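Local structure of putative aldehyde dehydrogenase AldY (Bacillus subtilis, 4DNG) at residues 362-374 with 382-394. The protein probably oxidises aldehydes to carboxylates with NAD+ and may help protect the cell against stress from ethanol and related compounds. Sequence-based numbering, arbitrary orientation.
Sequences VLTPYVFVGADNN and LFAPIATIIKAGS
Pro385 and Leu363 meet just before two parallel strands, 366-369 and 386-392. Pro385 has the most surface buried by the contact. Its CD lies 3.7 Å from Leu363 CD1, and its CG touches the Leu363 carbonyl oxygen. Pro385 is the centre of an inverse gamma turn. Its own carbonyl O accepts the first bond of the pairing, from Tyr366 N at 2.9 Å.

The next bonds follow in parallel register. Ala387 N donates to Tyr366 O, Phe368 N to Ala387 O, and Ile389 N to Phe368 O. The last two donors sit 23-24° out of the carbonyl plane.

Ile389 covers the far end on the face it shares with Val367 and Ala387. Its CG1 stands beside the backbone N (chi1 -36°), a turn that brings it to Phe368 O and Val369 CG1, the latter at 3.8 Å. Tyr300 of helix 297-313 packs on Ile389 and Val369. On the other face, Ile386 CG2 lies in plane at the Phe368 ring edge, 4.0 Å from CD2. Helix 332-347 covers this pair.

Beyond Gly370 the chain turns across the end of the pairing. Ala371 N bonds to Ile389 O in the carbonyl plane at 3.1 Å. Ile390 CG1 packs against Ala371 O, and its CD1 lies 3.4 Å from Asn373 OD1. The amide of Asn373 is held from outside, by Met401 O at ND2.

The two strands, with helix 376-379 between them in sequence, form a beta-alpha-beta unit of the larger mixed sheet, away from the annotated sites. Backbone bonds set the register, while mostly apolar side chains pack on helix 297-313 on one face and on helix 332-347 on the other.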
# COMPACT_ATOMS: atom_id res chain seq x y z
N VAL A 362 3.51 -13.00 -37.64
CA VAL A 362 2.58 -13.89 -36.94
C VAL A 362 3.33 -15.15 -36.54
O VAL A 362 3.99 -15.78 -37.37
CB VAL A 362 1.40 -14.32 -37.86
CG1 VAL A 362 0.53 -15.34 -37.15
CG2 VAL A 362 0.56 -13.12 -38.30
N LEU A 363 3.24 -15.55 -35.29
CA LEU A 363 3.56 -16.95 -35.02
C LEU A 363 2.33 -17.78 -34.62
O LEU A 363 1.49 -17.35 -33.82
CB LEU A 363 4.80 -17.15 -34.14
CG LEU A 363 4.95 -16.79 -32.67
CD1 LEU A 363 4.53 -17.95 -31.79
CD2 LEU A 363 6.41 -16.47 -32.44
N THR A 364 2.24 -18.94 -35.25
CA THR A 364 1.12 -19.85 -35.14
C THR A 364 1.34 -20.63 -33.88
O THR A 364 2.49 -20.83 -33.49
CB THR A 364 1.08 -20.83 -36.31
OG1 THR A 364 2.35 -21.48 -36.39
CG2 THR A 364 0.79 -20.09 -37.63
N PRO A 365 0.24 -21.09 -33.24
CA PRO A 365 0.31 -21.67 -31.91
C PRO A 365 1.34 -22.80 -31.77
O PRO A 365 1.50 -23.60 -32.71
CB PRO A 365 -1.11 -22.22 -31.68
CG PRO A 365 -1.98 -21.48 -32.64
CD PRO A 365 -1.12 -21.11 -33.81
N TYR A 366 2.03 -22.84 -30.63
CA TYR A 366 2.86 -23.98 -30.24
C TYR A 366 2.30 -24.59 -28.97
O TYR A 366 1.95 -23.87 -28.03
CB TYR A 366 4.31 -23.57 -29.97
CG TYR A 366 5.12 -23.13 -31.17
CD1 TYR A 366 4.86 -21.91 -31.82
CD2 TYR A 366 6.19 -23.91 -31.64
CE1 TYR A 366 5.61 -21.50 -32.91
CE2 TYR A 366 6.95 -23.51 -32.73
CZ TYR A 366 6.66 -22.30 -33.36
OH TYR A 366 7.41 -21.91 -34.45
N VAL A 367 2.22 -25.92 -28.93
CA VAL A 367 1.80 -26.60 -27.71
C VAL A 367 2.88 -27.59 -27.28
O VAL A 367 3.17 -28.56 -27.99
CB VAL A 367 0.41 -27.27 -27.83
CG1 VAL A 367 0.02 -27.94 -26.51
CG2 VAL A 367 -0.67 -26.24 -28.23
N PHE A 368 3.47 -27.32 -26.12
CA PHE A 368 4.39 -28.23 -25.46
C PHE A 368 3.62 -29.08 -24.46
O PHE A 368 2.73 -28.58 -23.77
CB PHE A 368 5.50 -27.45 -24.75
CG PHE A 368 6.48 -26.81 -25.69
CD1 PHE A 368 7.52 -27.56 -26.24
CD2 PHE A 368 6.39 -25.46 -26.02
CE1 PHE A 368 8.44 -26.97 -27.10
CE2 PHE A 368 7.30 -24.87 -26.88
CZ PHE A 368 8.33 -25.63 -27.42
N VAL A 369 3.95 -30.37 -24.39
CA VAL A 369 3.23 -31.28 -23.50
C VAL A 369 4.19 -32.03 -22.60
O VAL A 369 5.38 -32.15 -22.91
CB VAL A 369 2.34 -32.28 -24.28
CG1 VAL A 369 1.17 -31.56 -24.94
CG2 VAL A 369 3.14 -33.07 -25.31
N GLY A 370 3.65 -32.51 -21.48
CA GLY A 370 4.39 -33.33 -20.53
C GLY A 370 5.56 -32.60 -19.91
O GLY A 370 6.58 -33.21 -19.61
N ALA A 371 5.40 -31.28 -19.74
CA ALA A 371 6.43 -30.45 -19.15
C ALA A 371 6.48 -30.52 -17.62
O ALA A 371 5.45 -30.69 -16.97
CB ALA A 371 6.23 -29.01 -19.58
N ASP A 372 7.68 -30.36 -17.07
CA ASP A 372 7.84 -30.13 -15.63
C ASP A 372 7.26 -28.76 -15.25
O ASP A 372 7.35 -27.81 -16.02
CB ASP A 372 9.32 -30.16 -15.27
CG ASP A 372 9.58 -30.84 -13.94
OD1 ASP A 372 9.70 -32.08 -13.95
OD2 ASP A 372 9.69 -30.13 -12.91
N ASN A 373 6.66 -28.67 -14.07
CA ASN A 373 6.13 -27.40 -13.59
C ASN A 373 7.27 -26.45 -13.24
O ASN A 373 7.10 -25.22 -13.21
CB ASN A 373 5.20 -27.62 -12.39
CG ASN A 373 4.39 -26.38 -12.02
OD1 ASN A 373 3.71 -25.80 -12.86
ND2 ASN A 373 4.48 -25.97 -10.77
N ASN A 374 8.44 -27.04 -12.99
CA ASN A 374 9.65 -26.29 -12.66
C ASN A 374 10.54 -26.11 -13.90
O ASN A 374 11.77 -26.19 -13.83
CB ASN A 374 10.40 -27.01 -11.53
CG ASN A 374 10.88 -26.06 -10.45
OD1 ASN A 374 10.14 -25.18 -10.00
ND2 ASN A 374 12.12 -26.24 -10.01
N LEU A 382 5.24 -14.92 -21.17
CA LEU A 382 5.52 -14.76 -22.59
C LEU A 382 4.59 -13.85 -23.33
O LEU A 382 5.00 -13.00 -24.07
CB LEU A 382 5.53 -16.11 -23.27
CG LEU A 382 5.33 -17.25 -22.27
CD1 LEU A 382 4.94 -18.52 -22.99
CD2 LEU A 382 6.57 -17.43 -21.41
N PHE A 383 3.31 -14.06 -23.17
CA PHE A 383 2.41 -13.41 -24.07
C PHE A 383 2.77 -13.70 -25.51
O PHE A 383 3.07 -12.81 -26.27
CB PHE A 383 2.33 -11.92 -23.82
CG PHE A 383 0.93 -11.43 -23.81
CD1 PHE A 383 0.19 -11.47 -22.66
CD2 PHE A 383 0.33 -11.01 -24.96
CE1 PHE A 383 -1.11 -11.06 -22.64
CE2 PHE A 383 -0.98 -10.59 -24.95
CZ PHE A 383 -1.70 -10.61 -23.79
N ALA A 384 2.82 -14.98 -25.83
CA ALA A 384 2.92 -15.49 -27.18
C ALA A 384 1.96 -16.65 -27.26
O ALA A 384 1.60 -17.18 -26.24
CB ALA A 384 4.33 -15.97 -27.43
N PRO A 385 1.52 -17.05 -28.45
CA PRO A 385 0.63 -18.21 -28.50
C PRO A 385 1.37 -19.53 -28.25
O PRO A 385 1.44 -20.39 -29.13
CB PRO A 385 -0.00 -18.13 -29.89
CG PRO A 385 0.89 -17.24 -30.70
CD PRO A 385 1.83 -16.50 -29.79
N ILE A 386 1.91 -19.66 -27.05
CA ILE A 386 2.58 -20.87 -26.60
C ILE A 386 1.86 -21.40 -25.37
O ILE A 386 1.65 -20.68 -24.40
CB ILE A 386 4.08 -20.62 -26.30
CG1 ILE A 386 4.83 -20.24 -27.58
CG2 ILE A 386 4.74 -21.87 -25.71
CD1 ILE A 386 6.02 -19.34 -27.32
N ALA A 387 1.47 -22.67 -25.44
CA ALA A 387 0.81 -23.35 -24.33
C ALA A 387 1.73 -24.44 -23.80
O ALA A 387 2.49 -25.03 -24.56
CB ALA A 387 -0.53 -23.93 -24.75
N THR A 388 1.65 -24.68 -22.50
CA THR A 388 2.44 -25.71 -21.83
C THR A 388 1.53 -26.56 -20.93
O THR A 388 0.83 -26.03 -20.05
CB THR A 388 3.61 -25.09 -21.03
OG1 THR A 388 4.36 -24.20 -21.87
CG2 THR A 388 4.54 -26.16 -20.50
N ILE A 389 1.52 -27.86 -21.17
CA ILE A 389 0.64 -28.76 -20.44
C ILE A 389 1.49 -29.59 -19.50
O ILE A 389 2.50 -30.18 -19.91
CB ILE A 389 -0.15 -29.70 -21.37
CG1 ILE A 389 -0.55 -29.01 -22.70
CG2 ILE A 389 -1.32 -30.33 -20.61
CD1 ILE A 389 -1.88 -28.27 -22.71
N ILE A 390 1.05 -29.62 -18.25
CA ILE A 390 1.76 -30.29 -17.18
C ILE A 390 0.90 -31.40 -16.56
O ILE A 390 -0.27 -31.20 -16.26
CB ILE A 390 2.20 -29.28 -16.10
CG1 ILE A 390 3.19 -28.29 -16.70
CG2 ILE A 390 2.77 -30.00 -14.86
CD1 ILE A 390 3.19 -26.94 -16.03
N LYS A 391 1.52 -32.56 -16.37
CA LYS A 391 0.90 -33.72 -15.76
C LYS A 391 0.90 -33.58 -14.23
O LYS A 391 1.92 -33.24 -13.63
CB LYS A 391 1.68 -34.97 -16.17
CG LYS A 391 1.03 -36.31 -15.83
CD LYS A 391 -0.10 -36.63 -16.79
CE LYS A 391 -0.22 -38.12 -17.09
NZ LYS A 391 0.72 -38.55 -18.16
N ALA A 392 -0.25 -33.86 -13.61
CA ALA A 392 -0.38 -33.99 -12.15
C ALA A 392 -0.88 -35.40 -11.78
O ALA A 392 -1.81 -35.93 -12.41
CB ALA A 392 -1.31 -32.92 -11.59
N GLY A 393 -0.24 -36.01 -10.77
CA GLY A 393 -0.63 -37.32 -10.25
C GLY A 393 -1.73 -37.31 -9.18
O GLY A 393 -2.23 -38.36 -8.80
N SER A 394 -2.10 -36.13 -8.70
CA SER A 394 -3.24 -35.96 -7.78
C SER A 394 -3.87 -34.57 -7.94
O SER A 394 -3.31 -33.69 -8.62
CB SER A 394 -2.79 -36.16 -6.33
OG SER A 394 -2.26 -34.95 -5.81